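Local coordinates for protein Steely1 (Dictyostelium discoideum, PDB 2H84) that acts as a probable polyketide synthase, its C-terminal type III domain making acylpyrones in vitro by iterative polyketide extension and cyclisation, at residues N12-L17 / Y227-S232; D116-V121 / P175-L180; G156-L161 / A364-F369; S162-A167 / Y213-N218; G209-I214 / S336-M341. One frame throughout, in Å; residues are numbered along the deposited sequence.

Contact 1 (N12-L17 / Y227-S232); sequences NNSFVL and YEVMCS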
# COMPACT_ATOMS: atom_id res chain seq x y z
N ASN A 12 -21.77 2.89 17.29
CA ASN A 12 -21.21 4.16 17.05
C ASN A 12 -20.12 4.26 16.04
O ASN A 12 -19.88 3.30 15.34
CB ASN A 12 -20.74 4.63 18.31
CG ASN A 12 -21.25 5.87 18.52
OD1 ASN A 12 -21.02 6.79 17.75
ND2 ASN A 12 -22.05 5.96 19.52
N ASN A 13 -19.49 5.44 15.96
CA ASN A 13 -18.42 5.63 14.99
C ASN A 13 -17.07 6.06 15.55
O ASN A 13 -16.95 6.47 16.70
CB ASN A 13 -18.86 6.55 13.80
CG ASN A 13 -19.52 7.81 14.24
OD1 ASN A 13 -20.10 8.57 13.47
ND2 ASN A 13 -19.43 8.04 15.49
N SER A 14 -16.06 5.90 14.70
CA SER A 14 -14.66 6.18 14.99
C SER A 14 -14.29 7.58 15.51
O SER A 14 -14.96 8.56 15.21
CB SER A 14 -13.85 5.87 13.74
OG SER A 14 -12.52 6.32 13.85
N PHE A 15 -13.21 7.66 16.28
CA PHE A 15 -12.72 8.92 16.85
C PHE A 15 -11.21 9.00 16.74
O PHE A 15 -10.52 8.01 16.93
CB PHE A 15 -13.06 9.04 18.33
CG PHE A 15 -14.48 9.39 18.61
CD1 PHE A 15 -15.49 8.43 18.52
CD2 PHE A 15 -14.82 10.69 18.97
CE1 PHE A 15 -16.81 8.75 18.79
CE2 PHE A 15 -16.13 11.03 19.23
CZ PHE A 15 -17.14 10.06 19.14
N VAL A 16 -10.68 10.19 16.47
CA VAL A 16 -9.24 10.37 16.39
C VAL A 16 -8.87 10.61 17.85
O VAL A 16 -9.24 11.65 18.41
CB VAL A 16 -8.89 11.62 15.58
CG1 VAL A 16 -7.51 11.82 15.54
CG2 VAL A 16 -9.24 11.47 14.24
N LEU A 17 -8.14 9.68 18.46
CA LEU A 17 -7.77 9.79 19.88
C LEU A 17 -6.41 10.42 20.21
O LEU A 17 -6.08 10.59 21.39
CB LEU A 17 -7.87 8.40 20.51
CG LEU A 17 -9.21 7.69 20.29
CD1 LEU A 17 -9.12 6.27 20.80
CD2 LEU A 17 -10.32 8.44 20.98
N TYR A 227 -11.33 14.37 17.47
CA TYR A 227 -12.27 14.60 16.38
C TYR A 227 -13.17 13.40 16.24
O TYR A 227 -12.73 12.27 16.41
CB TYR A 227 -11.56 14.79 15.04
CG TYR A 227 -10.67 16.00 14.92
CD1 TYR A 227 -9.32 15.94 15.28
CD2 TYR A 227 -11.17 17.20 14.42
CE1 TYR A 227 -8.50 17.05 15.14
CE2 TYR A 227 -10.35 18.32 14.27
CZ TYR A 227 -9.02 18.24 14.63
OH TYR A 227 -8.22 19.35 14.44
N GLU A 228 -14.44 13.65 15.92
CA GLU A 228 -15.36 12.54 15.72
C GLU A 228 -15.53 12.40 14.21
O GLU A 228 -16.17 13.23 13.58
CB GLU A 228 -16.72 12.81 16.34
CG GLU A 228 -17.64 11.61 16.24
CD GLU A 228 -19.06 11.90 16.68
OE1 GLU A 228 -19.25 12.73 17.61
OE2 GLU A 228 -20.00 11.27 16.12
N VAL A 229 -14.94 11.36 13.64
CA VAL A 229 -15.06 11.16 12.21
C VAL A 229 -16.41 10.52 11.88
O VAL A 229 -16.59 9.31 11.94
CB VAL A 229 -13.85 10.34 11.69
CG1 VAL A 229 -13.59 9.22 12.50
CG2 VAL A 229 -14.11 9.80 10.44
N MET A 230 -17.36 11.37 11.52
CA MET A 230 -18.71 10.95 11.22
C MET A 230 -18.81 10.17 9.92
O MET A 230 -19.46 9.12 9.87
CB MET A 230 -19.60 12.17 11.18
CG MET A 230 -19.50 12.97 12.47
SD MET A 230 -20.37 14.52 12.39
CE MET A 230 -22.02 13.99 12.08
N CYS A 231 -18.18 10.67 8.87
CA CYS A 231 -18.19 9.96 7.60
C CYS A 231 -17.12 10.53 6.69
O CYS A 231 -16.63 11.64 6.90
CB CYS A 231 -19.57 10.04 6.93
SG CYS A 231 -20.07 11.67 6.45
N SER A 232 -16.73 9.74 5.69
CA SER A 232 -15.72 10.18 4.74
C SER A 232 -15.94 9.46 3.43
O SER A 232 -16.38 8.32 3.41
CB SER A 232 -14.32 9.87 5.29
OG SER A 232 -14.27 8.54 5.77
O HOH W 1 -16.26 6.71 11.56

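Contact 2 (D116-V121 / P175-L180); sequences DITHIV and PRNRIL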
# COMPACT_ATOMS: atom_id res chain seq x y z
N ASP A 116 -2.12 -1.84 23.86
CA ASP A 116 -3.52 -1.89 23.44
C ASP A 116 -3.74 -1.63 21.96
O ASP A 116 -4.86 -1.79 21.46
CB ASP A 116 -4.34 -0.90 24.25
CG ASP A 116 -4.55 -1.35 25.67
OD1 ASP A 116 -4.92 -0.51 26.51
OD2 ASP A 116 -4.35 -2.56 25.93
N ILE A 117 -2.69 -1.22 21.25
CA ILE A 117 -2.82 -0.94 19.82
C ILE A 117 -2.93 -2.22 19.03
O ILE A 117 -2.00 -3.03 19.00
CB ILE A 117 -1.63 -0.09 19.31
CG1 ILE A 117 -1.75 1.31 19.91
CG2 ILE A 117 -1.61 -0.07 17.78
CD1 ILE A 117 -1.00 2.35 19.19
N THR A 118 -4.08 -2.40 18.39
CA THR A 118 -4.36 -3.59 17.62
C THR A 118 -3.85 -3.54 16.19
O THR A 118 -3.56 -4.58 15.60
CB THR A 118 -5.88 -3.87 17.56
OG1 THR A 118 -6.57 -2.69 17.11
CG2 THR A 118 -6.38 -4.27 18.94
N HIS A 119 -3.76 -2.33 15.64
CA HIS A 119 -3.33 -2.16 14.26
C HIS A 119 -2.27 -1.09 14.06
O HIS A 119 -2.24 -0.09 14.77
CB HIS A 119 -4.53 -1.82 13.37
CG HIS A 119 -5.54 -2.91 13.28
ND1 HIS A 119 -5.63 -3.76 12.20
CD2 HIS A 119 -6.50 -3.32 14.15
CE1 HIS A 119 -6.60 -4.63 12.40
NE2 HIS A 119 -7.14 -4.39 13.58
N ILE A 120 -1.40 -1.33 13.08
CA ILE A 120 -0.35 -0.38 12.75
C ILE A 120 -0.42 -0.19 11.23
O ILE A 120 -0.29 -1.13 10.46
CB ILE A 120 1.02 -0.92 13.26
CG1 ILE A 120 1.95 0.24 13.63
CG2 ILE A 120 1.61 -1.89 12.28
CD1 ILE A 120 2.46 1.08 12.58
N VAL A 121 -0.69 1.05 10.82
CA VAL A 121 -0.81 1.40 9.41
C VAL A 121 0.26 2.38 8.96
O VAL A 121 0.32 3.51 9.45
CB VAL A 121 -2.17 2.02 9.11
CG1 VAL A 121 -2.30 2.27 7.59
CG2 VAL A 121 -3.27 1.14 9.62
N PRO A 175 -14.73 -2.68 18.74
CA PRO A 175 -14.43 -1.64 19.74
C PRO A 175 -13.10 -1.93 20.43
O PRO A 175 -12.53 -1.07 21.11
CB PRO A 175 -15.60 -1.74 20.71
CG PRO A 175 -16.67 -2.45 19.93
CD PRO A 175 -15.89 -3.47 19.17
N ARG A 176 -12.61 -3.14 20.24
CA ARG A 176 -11.36 -3.59 20.81
C ARG A 176 -10.18 -2.90 20.10
O ARG A 176 -9.14 -2.61 20.70
CB ARG A 176 -11.25 -5.11 20.63
CG ARG A 176 -9.90 -5.68 21.05
CD ARG A 176 -9.62 -6.91 20.44
NE ARG A 176 -9.18 -6.47 19.19
CZ ARG A 176 -8.80 -7.29 18.27
NH1 ARG A 176 -8.80 -8.59 18.49
NH2 ARG A 176 -8.41 -6.79 17.15
N ASN A 177 -10.38 -2.64 18.81
CA ASN A 177 -9.37 -2.03 17.96
C ASN A 177 -8.93 -0.61 18.28
O ASN A 177 -9.73 0.25 18.63
CB ASN A 177 -9.83 -2.08 16.50
CG ASN A 177 -10.02 -3.49 16.00
OD1 ASN A 177 -9.74 -4.45 16.71
ND2 ASN A 177 -10.51 -3.63 14.76
N ARG A 178 -7.63 -0.40 18.14
CA ARG A 178 -6.97 0.89 18.35
C ARG A 178 -5.88 0.93 17.30
O ARG A 178 -4.77 0.45 17.53
CB ARG A 178 -6.35 0.98 19.75
CG ARG A 178 -7.34 1.25 20.86
CD ARG A 178 -8.13 2.52 20.62
NE ARG A 178 -9.55 2.21 20.51
CZ ARG A 178 -10.48 2.71 21.30
NH1 ARG A 178 -10.14 3.56 22.26
NH2 ARG A 178 -11.74 2.36 21.15
N ILE A 179 -6.22 1.52 16.16
CA ILE A 179 -5.32 1.63 15.02
C ILE A 179 -4.38 2.83 15.05
O ILE A 179 -4.82 3.98 15.18
CB ILE A 179 -6.13 1.73 13.71
CG1 ILE A 179 -7.20 0.65 13.67
CG2 ILE A 179 -5.21 1.61 12.52
CD1 ILE A 179 -8.55 1.11 14.17
N LEU A 180 -3.08 2.55 14.93
CA LEU A 180 -2.05 3.59 14.90
C LEU A 180 -1.68 3.81 13.44
O LEU A 180 -1.34 2.87 12.73
CB LEU A 180 -0.82 3.13 15.67
CG LEU A 180 0.43 3.96 15.41
CD1 LEU A 180 0.29 5.34 16.02
CD2 LEU A 180 1.64 3.24 15.99

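Contact 3 (G156-L161 / A364-F369); sequences GCLAGL and AFEGCF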
# COMPACT_ATOMS: atom_id res chain seq x y z
N GLY A 156 -0.32 8.52 -3.12
CA GLY A 156 -0.01 9.91 -3.35
C GLY A 156 -0.41 10.88 -2.26
O GLY A 156 -0.66 10.48 -1.12
N CYS A 157 -0.48 12.15 -2.63
CA CYS A 157 -0.82 13.22 -1.70
C CYS A 157 -2.12 13.01 -0.95
O CYS A 157 -2.25 13.48 0.18
CB CYS A 157 -0.87 14.56 -2.43
SG CYS A 157 0.66 14.98 -3.29
N LEU A 158 -3.07 12.29 -1.54
CA LEU A 158 -4.34 12.09 -0.85
C LEU A 158 -4.31 10.98 0.21
O LEU A 158 -5.26 10.83 0.98
CB LEU A 158 -5.45 11.84 -1.87
CG LEU A 158 -5.35 10.64 -2.82
CD1 LEU A 158 -5.63 9.36 -2.07
CD2 LEU A 158 -6.36 10.79 -3.93
N ALA A 159 -3.22 10.23 0.25
CA ALA A 159 -3.09 9.14 1.22
C ALA A 159 -3.41 9.61 2.64
O ALA A 159 -3.71 8.80 3.51
CB ALA A 159 -1.69 8.57 1.17
N GLY A 160 -3.35 10.91 2.88
CA GLY A 160 -3.67 11.40 4.20
C GLY A 160 -5.07 10.96 4.62
O GLY A 160 -5.24 10.29 5.64
N LEU A 161 -6.06 11.32 3.83
CA LEU A 161 -7.43 10.95 4.12
C LEU A 161 -7.74 9.50 3.76
O LEU A 161 -8.70 8.91 4.28
CB LEU A 161 -8.39 11.91 3.40
CG LEU A 161 -8.79 13.12 4.25
CD1 LEU A 161 -7.77 13.40 5.33
CD2 LEU A 161 -8.98 14.31 3.33
N ALA A 364 -8.12 12.12 -8.01
CA ALA A 364 -9.06 11.68 -6.96
C ALA A 364 -9.22 12.61 -5.80
O ALA A 364 -8.28 13.26 -5.42
CB ALA A 364 -8.67 10.24 -6.51
N PHE A 365 -10.43 12.66 -5.26
CA PHE A 365 -10.66 13.54 -4.12
C PHE A 365 -10.90 12.64 -2.94
O PHE A 365 -11.45 11.55 -3.08
CB PHE A 365 -11.90 14.43 -4.31
CG PHE A 365 -11.79 15.43 -5.44
CD1 PHE A 365 -12.88 16.22 -5.78
CD2 PHE A 365 -10.60 15.59 -6.15
CE1 PHE A 365 -12.81 17.17 -6.81
CE2 PHE A 365 -10.51 16.53 -7.19
CZ PHE A 365 -11.62 17.32 -7.52
N GLU A 366 -10.45 13.10 -1.78
CA GLU A 366 -10.68 12.39 -0.53
C GLU A 366 -11.35 13.44 0.34
O GLU A 366 -10.96 14.60 0.30
CB GLU A 366 -9.36 11.94 0.12
CG GLU A 366 -8.70 10.72 -0.48
CD GLU A 366 -9.44 9.41 -0.19
OE1 GLU A 366 -10.24 9.36 0.78
OE2 GLU A 366 -9.22 8.44 -0.93
N GLY A 367 -12.37 13.05 1.09
CA GLY A 367 -13.02 14.02 1.94
C GLY A 367 -13.42 13.35 3.24
O GLY A 367 -13.45 12.12 3.35
N CYS A 368 -13.71 14.17 4.24
CA CYS A 368 -14.10 13.64 5.53
C CYS A 368 -14.83 14.73 6.32
O CYS A 368 -14.43 15.89 6.30
CB CYS A 368 -12.87 13.17 6.28
SG CYS A 368 -13.25 12.18 7.69
N PHE A 369 -15.89 14.33 7.01
CA PHE A 369 -16.68 15.27 7.80
C PHE A 369 -16.47 14.92 9.25
O PHE A 369 -16.87 13.85 9.71
CB PHE A 369 -18.15 15.16 7.39
CG PHE A 369 -19.03 16.21 8.01
CD1 PHE A 369 -19.62 15.99 9.24
CD2 PHE A 369 -19.26 17.43 7.36
CE1 PHE A 369 -20.43 16.96 9.83
CE2 PHE A 369 -20.06 18.42 7.95
CZ PHE A 369 -20.65 18.18 9.18
O HOH W 2 -11.19 10.66 5.38

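Contact 4 (S162-A167 / Y213-N218); sequences SSLRTA and YIIGCN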
# COMPACT_ATOMS: atom_id res chain seq x y z
N SER A 162 -6.94 8.90 2.88
CA SER A 162 -7.17 7.52 2.49
C SER A 162 -7.04 6.64 3.73
O SER A 162 -7.85 5.74 3.95
CB SER A 162 -6.17 7.07 1.43
OG SER A 162 -6.48 7.67 0.19
N SER A 163 -6.01 6.91 4.52
CA SER A 163 -5.78 6.15 5.74
C SER A 163 -6.87 6.42 6.78
O SER A 163 -7.42 5.49 7.36
CB SER A 163 -4.40 6.47 6.33
OG SER A 163 -4.25 7.86 6.54
N LEU A 164 -7.20 7.70 6.99
CA LEU A 164 -8.24 8.05 7.96
C LEU A 164 -9.48 7.26 7.59
O LEU A 164 -10.11 6.61 8.44
CB LEU A 164 -8.56 9.54 7.91
CG LEU A 164 -8.88 10.18 9.25
CD1 LEU A 164 -9.48 11.56 9.04
CD2 LEU A 164 -9.86 9.32 10.02
N ARG A 165 -9.82 7.31 6.31
CA ARG A 165 -10.99 6.60 5.79
C ARG A 165 -10.90 5.11 6.10
O ARG A 165 -11.80 4.54 6.73
CB ARG A 165 -11.11 6.84 4.28
CG ARG A 165 -12.29 6.16 3.62
CD ARG A 165 -12.60 6.75 2.25
NE ARG A 165 -11.43 6.77 1.38
CZ ARG A 165 -10.87 5.69 0.83
NH1 ARG A 165 -11.36 4.48 1.04
NH2 ARG A 165 -9.79 5.83 0.07
N THR A 166 -9.81 4.48 5.67
CA THR A 166 -9.64 3.04 5.90
C THR A 166 -9.53 2.70 7.37
O THR A 166 -10.24 1.82 7.85
CB THR A 166 -8.42 2.51 5.16
OG1 THR A 166 -8.40 3.06 3.84
CG2 THR A 166 -8.47 1.02 4.99
N ALA A 167 -8.67 3.40 8.10
CA ALA A 167 -8.51 3.12 9.53
C ALA A 167 -9.84 3.31 10.26
O ALA A 167 -10.04 2.77 11.34
CB ALA A 167 -7.39 4.02 10.15
N TYR A 213 -1.39 9.21 14.07
CA TYR A 213 -2.56 9.39 14.90
C TYR A 213 -3.16 8.05 15.36
O TYR A 213 -2.97 7.03 14.71
CB TYR A 213 -3.60 10.24 14.15
CG TYR A 213 -4.11 9.62 12.87
CD1 TYR A 213 -5.21 8.76 12.88
CD2 TYR A 213 -3.48 9.88 11.66
CE1 TYR A 213 -5.67 8.16 11.71
CE2 TYR A 213 -3.93 9.28 10.48
CZ TYR A 213 -5.02 8.42 10.51
OH TYR A 213 -5.47 7.82 9.36
N ILE A 214 -3.82 8.06 16.52
CA ILE A 214 -4.46 6.86 17.04
C ILE A 214 -5.96 7.03 16.77
O ILE A 214 -6.51 8.12 16.91
CB ILE A 214 -4.27 6.74 18.55
CG1 ILE A 214 -2.79 6.87 18.91
CG2 ILE A 214 -4.84 5.41 19.02
CD1 ILE A 214 -1.91 5.76 18.38
N ILE A 215 -6.63 5.95 16.38
CA ILE A 215 -8.05 6.03 16.08
C ILE A 215 -8.80 4.79 16.55
O ILE A 215 -8.28 3.68 16.49
CB ILE A 215 -8.25 6.21 14.56
CG1 ILE A 215 -9.73 6.25 14.22
CG2 ILE A 215 -7.58 5.07 13.81
CD1 ILE A 215 -9.97 6.46 12.75
N GLY A 216 -10.03 4.97 17.03
CA GLY A 216 -10.81 3.83 17.50
C GLY A 216 -12.26 4.18 17.80
O GLY A 216 -12.65 5.34 17.73
N CYS A 217 -13.06 3.16 18.12
CA CYS A 217 -14.47 3.39 18.43
C CYS A 217 -14.74 3.27 19.91
O CYS A 217 -13.99 2.62 20.64
CB CYS A 217 -15.34 2.38 17.68
SG CYS A 217 -15.41 2.65 15.91
N ASN A 218 -15.83 3.88 20.36
CA ASN A 218 -16.18 3.82 21.77
C ASN A 218 -15.01 4.29 22.60
O ASN A 218 -14.23 3.47 23.11
CB ASN A 218 -16.56 2.39 22.17
CG ASN A 218 -17.67 1.82 21.32
OD1 ASN A 218 -18.77 2.37 21.25
ND2 ASN A 218 -17.39 0.71 20.65

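Contact 5 (G209-I214 / S336-M341); sequences GSAAYI and SVIFVM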
# COMPACT_ATOMS: atom_id res chain seq x y z
N GLY A 209 8.04 15.30 5.94
CA GLY A 209 7.46 15.25 7.26
C GLY A 209 6.78 13.93 7.55
O GLY A 209 6.60 13.09 6.66
N SER A 210 6.39 13.75 8.81
CA SER A 210 5.73 12.53 9.25
C SER A 210 4.69 12.90 10.29
O SER A 210 4.95 13.70 11.18
CB SER A 210 6.75 11.58 9.88
OG SER A 210 6.15 10.35 10.26
N ALA A 211 3.51 12.30 10.17
CA ALA A 211 2.42 12.55 11.09
C ALA A 211 1.74 11.24 11.45
O ALA A 211 1.49 10.41 10.57
CB ALA A 211 1.41 13.49 10.46
N ALA A 212 1.45 11.04 12.73
CA ALA A 212 0.78 9.82 13.15
C ALA A 212 -0.42 10.12 14.03
O ALA A 212 -0.49 11.18 14.66
CB ALA A 212 1.76 8.91 13.89
N TYR A 213 -1.39 9.21 14.07
CA TYR A 213 -2.56 9.39 14.90
C TYR A 213 -3.16 8.05 15.36
O TYR A 213 -2.97 7.03 14.71
CB TYR A 213 -3.60 10.24 14.15
CG TYR A 213 -4.11 9.62 12.87
CD1 TYR A 213 -5.21 8.76 12.88
CD2 TYR A 213 -3.48 9.88 11.66
CE1 TYR A 213 -5.67 8.16 11.71
CE2 TYR A 213 -3.93 9.28 10.48
CZ TYR A 213 -5.02 8.42 10.51
OH TYR A 213 -5.47 7.82 9.36
N ILE A 214 -3.82 8.06 16.52
CA ILE A 214 -4.46 6.86 17.04
C ILE A 214 -5.96 7.03 16.77
O ILE A 214 -6.51 8.12 16.91
CB ILE A 214 -4.27 6.74 18.55
CG1 ILE A 214 -2.79 6.87 18.91
CG2 ILE A 214 -4.84 5.41 19.02
CD1 ILE A 214 -1.91 5.76 18.38
N SER A 336 0.66 16.27 5.24
CA SER A 336 0.15 17.64 5.30
C SER A 336 -1.26 17.79 5.91
O SER A 336 -1.53 18.76 6.63
CB SER A 336 0.16 18.22 3.90
OG SER A 336 1.42 18.03 3.29
N VAL A 337 -2.14 16.84 5.60
CA VAL A 337 -3.51 16.83 6.11
C VAL A 337 -3.51 16.69 7.61
O VAL A 337 -4.03 17.52 8.33
CB VAL A 337 -4.28 15.62 5.57
CG1 VAL A 337 -5.73 15.98 5.41
CG2 VAL A 337 -3.61 15.06 4.29
N ILE A 338 -2.91 15.59 8.06
CA ILE A 338 -2.79 15.29 9.48
C ILE A 338 -2.14 16.45 10.22
O ILE A 338 -2.59 16.83 11.30
CB ILE A 338 -1.99 14.01 9.68
CG1 ILE A 338 -2.56 12.90 8.79
CG2 ILE A 338 -2.00 13.60 11.14
CD1 ILE A 338 -4.02 12.57 9.03
N PHE A 339 -1.07 17.02 9.66
CA PHE A 339 -0.40 18.16 10.30
C PHE A 339 -1.40 19.26 10.61
O PHE A 339 -1.39 19.83 11.71
CB PHE A 339 0.69 18.73 9.38
CG PHE A 339 2.07 18.24 9.69
CD1 PHE A 339 2.43 16.92 9.46
CD2 PHE A 339 3.03 19.13 10.19
CE1 PHE A 339 3.74 16.47 9.72
CE2 PHE A 339 4.34 18.70 10.45
CZ PHE A 339 4.70 17.37 10.21
N VAL A 340 -2.27 19.55 9.65
CA VAL A 340 -3.30 20.57 9.82
C VAL A 340 -4.26 20.17 10.94
O VAL A 340 -4.57 20.99 11.81
CB VAL A 340 -4.10 20.79 8.52
CG1 VAL A 340 -5.26 21.73 8.79
CG2 VAL A 340 -3.21 21.37 7.44
N MET A 341 -4.74 18.93 10.92
CA MET A 341 -5.64 18.46 11.97
C MET A 341 -5.01 18.66 13.35
O MET A 341 -5.69 19.08 14.29
CB MET A 341 -6.00 16.99 11.76
CG MET A 341 -6.93 16.76 10.60
SD MET A 341 -7.21 15.02 10.27
CE MET A 341 -8.59 14.70 11.22

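Contact 1 (N12-L17 / Y227-S232)
Phe15 and Glu228 lie side by side and point the same way. CG of Glu228 lies over one face of the Phe15 ring, 3.3 Å from CZ of Phe15. CB of Glu228 comes 3.4 Å from CE2 of the same ring. The Glu228 carboxylate is turned 34° from the ring plane. CG of Glu228 stands anti to its backbone N (chi1 -174°), and the chain stays extended from there. The Asn13 and Glu228 side chains cross at about a right angle, with amide and carboxylate planes 66° apart. ND2 of Asn13 makes a weak hydrogen bond of 3.3 Å to OE2 of Glu228. Strands 15-22 and 227-236 are antiparallel neighbours. Here a strand of the N-terminal half pairs with one of the C-terminal half of this thiolase-fold domain. Phe15 and Glu228 are a non-hydrogen-bonded pair. Val16 and Tyr227 are the hydrogen-bonded pair next to it, with Val16 N 2.9 Å from Tyr227 O. Their side chains lie on the other face of the sheet, again side by side. CG2 of Val16 packs 4.1 Å from CB of Tyr227, and CB of Val16 sits at the edge of the tyrosine ring. The hydroxyl of Tyr227 bonds Met341 O in helix 335-345. Nearer Asn13 the backbone link is a weak bond from Val229 N to Ser14 O. A water bridges Ser14 N, weakly, and Val229 O, 2.6 Å from the latter. Beyond it, Met230 and Cys231 form a classic beta bulge opposite Phe369.

Contact 2 (D116-V121 / P175-L180)
Thr118 OG1 accepts a hydrogen bond from Arg178 N, 2.7 Å long and fairly straight at 160°. The threonine hydroxyl lies between its own backbone N and carbonyl carbon (chi1 53°), which turns OG1 to that N-H. Thr118 N makes only a weak bond back to Arg178 O. Regular parallel pairing follows. Leu180 N bonds His119 O at 2.8 Å, and Val121 N bonds Leu180 O at 2.7 Å. On the sheet face that carries His119 and Ile179, CB of His119 sits 3.6 Å from CG2 of Ile179. Ile120 lies alongside Leu180 on the other face. CG2 of Val121 also touches CG2 of Ile179, and CD1 of Ile117 meets CB of Leu180 at 3.6 Å. The next shell is built round Asn177. Its OD1 accepts from Arg176 NH2 at 2.7 Å and more weakly from Arg176 NE, which holds the guanidinium against CG2 of Thr118. Its ND2 bonds Leu170 O. An alanine in place of Asn177 would probably leave Leu170 O without this donor and let the Arg176 guanidinium swing away from Thr118. Arg178 NE bonds Asn177 O, and its NH1 forms a salt bridge with Glu223. Strand 148-153 pairs with the outer side of 119-124, and helix 133-141 between them in sequence makes a beta-alpha-beta crossover that packs on Ile120 and Leu180. Helix 84-110 packs on Ile117 and Leu180, and strand 209-216 continues the sheet beyond strand 178-185.

Contact 3 (G156-L161 / A364-F369)
Ala364 and Leu158 meet where strand 364-372 enters the contact. CB of Ala364 is 3.5 Å from CD2 of Leu158. Phe365 points the other way, and its ring meets Phe272 of helix 261-280 edge-to-face. Glu366 points back to the helix and meets both leucines. Its CB lies 3.4 Å from CB of Leu161. Its CG lies 3.7 Å from both CB and CD1 of Leu158, and the two side chains cross at about a right angle. The glutamate chain is bent at chi2 (-71°), which turns CD out of line with the first methylenes. Its OE2 forms a salt bridge with Arg165, one turn on from Leu161, and a weak hydrogen bond with Ser162 OG. Arg149 of the second subunit packs on Leu158, Ala364 and Glu366. The helix itself, 159-171, is the buried central helix of the thiolase fold. Cys157, the predicted active-site residue, lies near its N-terminal end, as in other members of this fold. The cysteine does not touch the strand, which is met by Leu158 and Leu161. Past the Glu366 side chain, CD2 of Leu161 lies 3.6 Å from the Glu366 carbonyl O and 4.3 Å from Gly367 N. The Cys368 side chain touches Val229 and Ser232 of the adjacent strand, and Phe369 packs on Met230 and on helix 261-280.

Contact 4 (S162-A167 / Y213-N218)
Tyr213 and Ile215 of strand 209-216 pack on Ser163, Leu164 and Ala167 of helix 159-171, in the helix-on-sheet core of the N-terminal half. Tyr213 makes the polar part of the contact. Its OH donates to OG of Ser163 at 3.1 Å, and OG lies at the ring edge, near the ring plane. CG of Tyr213 stands between its backbone N and carbonyl carbon (chi1 61°); the OH at the far end of the ring meets the helix. Ser163 OG also bonds Gly160 O and Ala159 O, so the tyrosine joins a serine already tied to its own helix. Leu164 crosses Tyr213 at about a right angle, with CG of Leu164 4.4 Å from CZ of Tyr213. The apolar part lies further along the strand. Ile215 is extended toward the helix, its CG1 anti to the backbone N (chi1 178°). Its CD1 comes 4.0 Å from CD2 of Leu164, and its CG2 3.8 Å from CB of Ala167. The short helix and strand segments run about 30° apart, their axes 9.7 Å from each other, as one layer of helix over a sheet. Neighbouring strand 178-185 adds Val181, which touches both Ser163 and Tyr213. Arg165, whose CB points away from this strand, and Thr166 reach the second subunit. Arg165 forms a salt bridge with Glu148 of that subunit, and Thr166 packs on its Leu170. OG1 and N of Thr166 both bond Ser162 O, reaching it from opposite faces of the carbonyl plane.

Contact 5 (G209-I214 / S336-M341)
Ser210 touches the helix through its backbone, its carbonyl O lying 3.4 Å from CE1 of Phe339. Its CB points away from the helix, and the side chain touches strand 178-185 and helix 84-110. Ala211 points to the helix and sits against two residues. Its CB is 3.5 Å from CG2 of Ile338 and 3.7 Å from CD1 of Phe339. The Phe339 ring also meets that of Tyr329 edge-to-face. Ala212 touches helix 84-110 instead. Tyr213 comes back to the helix side, where CD1 of Ile338 reaches its CE2 at 3.6 Å, the two side chains crossing at about a right angle. CG1 of Ile338 stands anti to its carbonyl carbon (chi1 -50°), and CG2 is anti to the backbone N, on Ala211. An alanine in place of Ile338 would probably open a gap beside the Tyr213 ring and leave Ala211 with less to pack on. The short segments cross at 61°, with axes 7.6 Å apart. Such apolar packing of a strand from the N-terminal half on helix 335-345 of the C-terminal half fits the buried middle layer of the thiolase fold.

In the fold
All five contacts are largely buried, but they differ in place and chemistry. Contacts 1 and 2 pair strands of the large sheet by backbone bonds together with side-chain packing. They lie about 19 and 21 Å from the chain centre to their own centres. Both include partly exposed residues, Phe15 and Glu228 in contact 1, Asp116 and Thr118 in contact 2. Contacts 3, 4 and 5 pack helices on strands, nearer the centre. Contact 5 is apolar and the most central, about 7 Å out. Contacts 3 and 4 share helix 159-171 and are linked by the Glu366-Arg165 salt bridge; both touch the second subunit. Contacts 4 and 5 share Tyr213 on strand 209-216. The Tyr227-Met341 hydrogen bond ties contact 1 to contact 5.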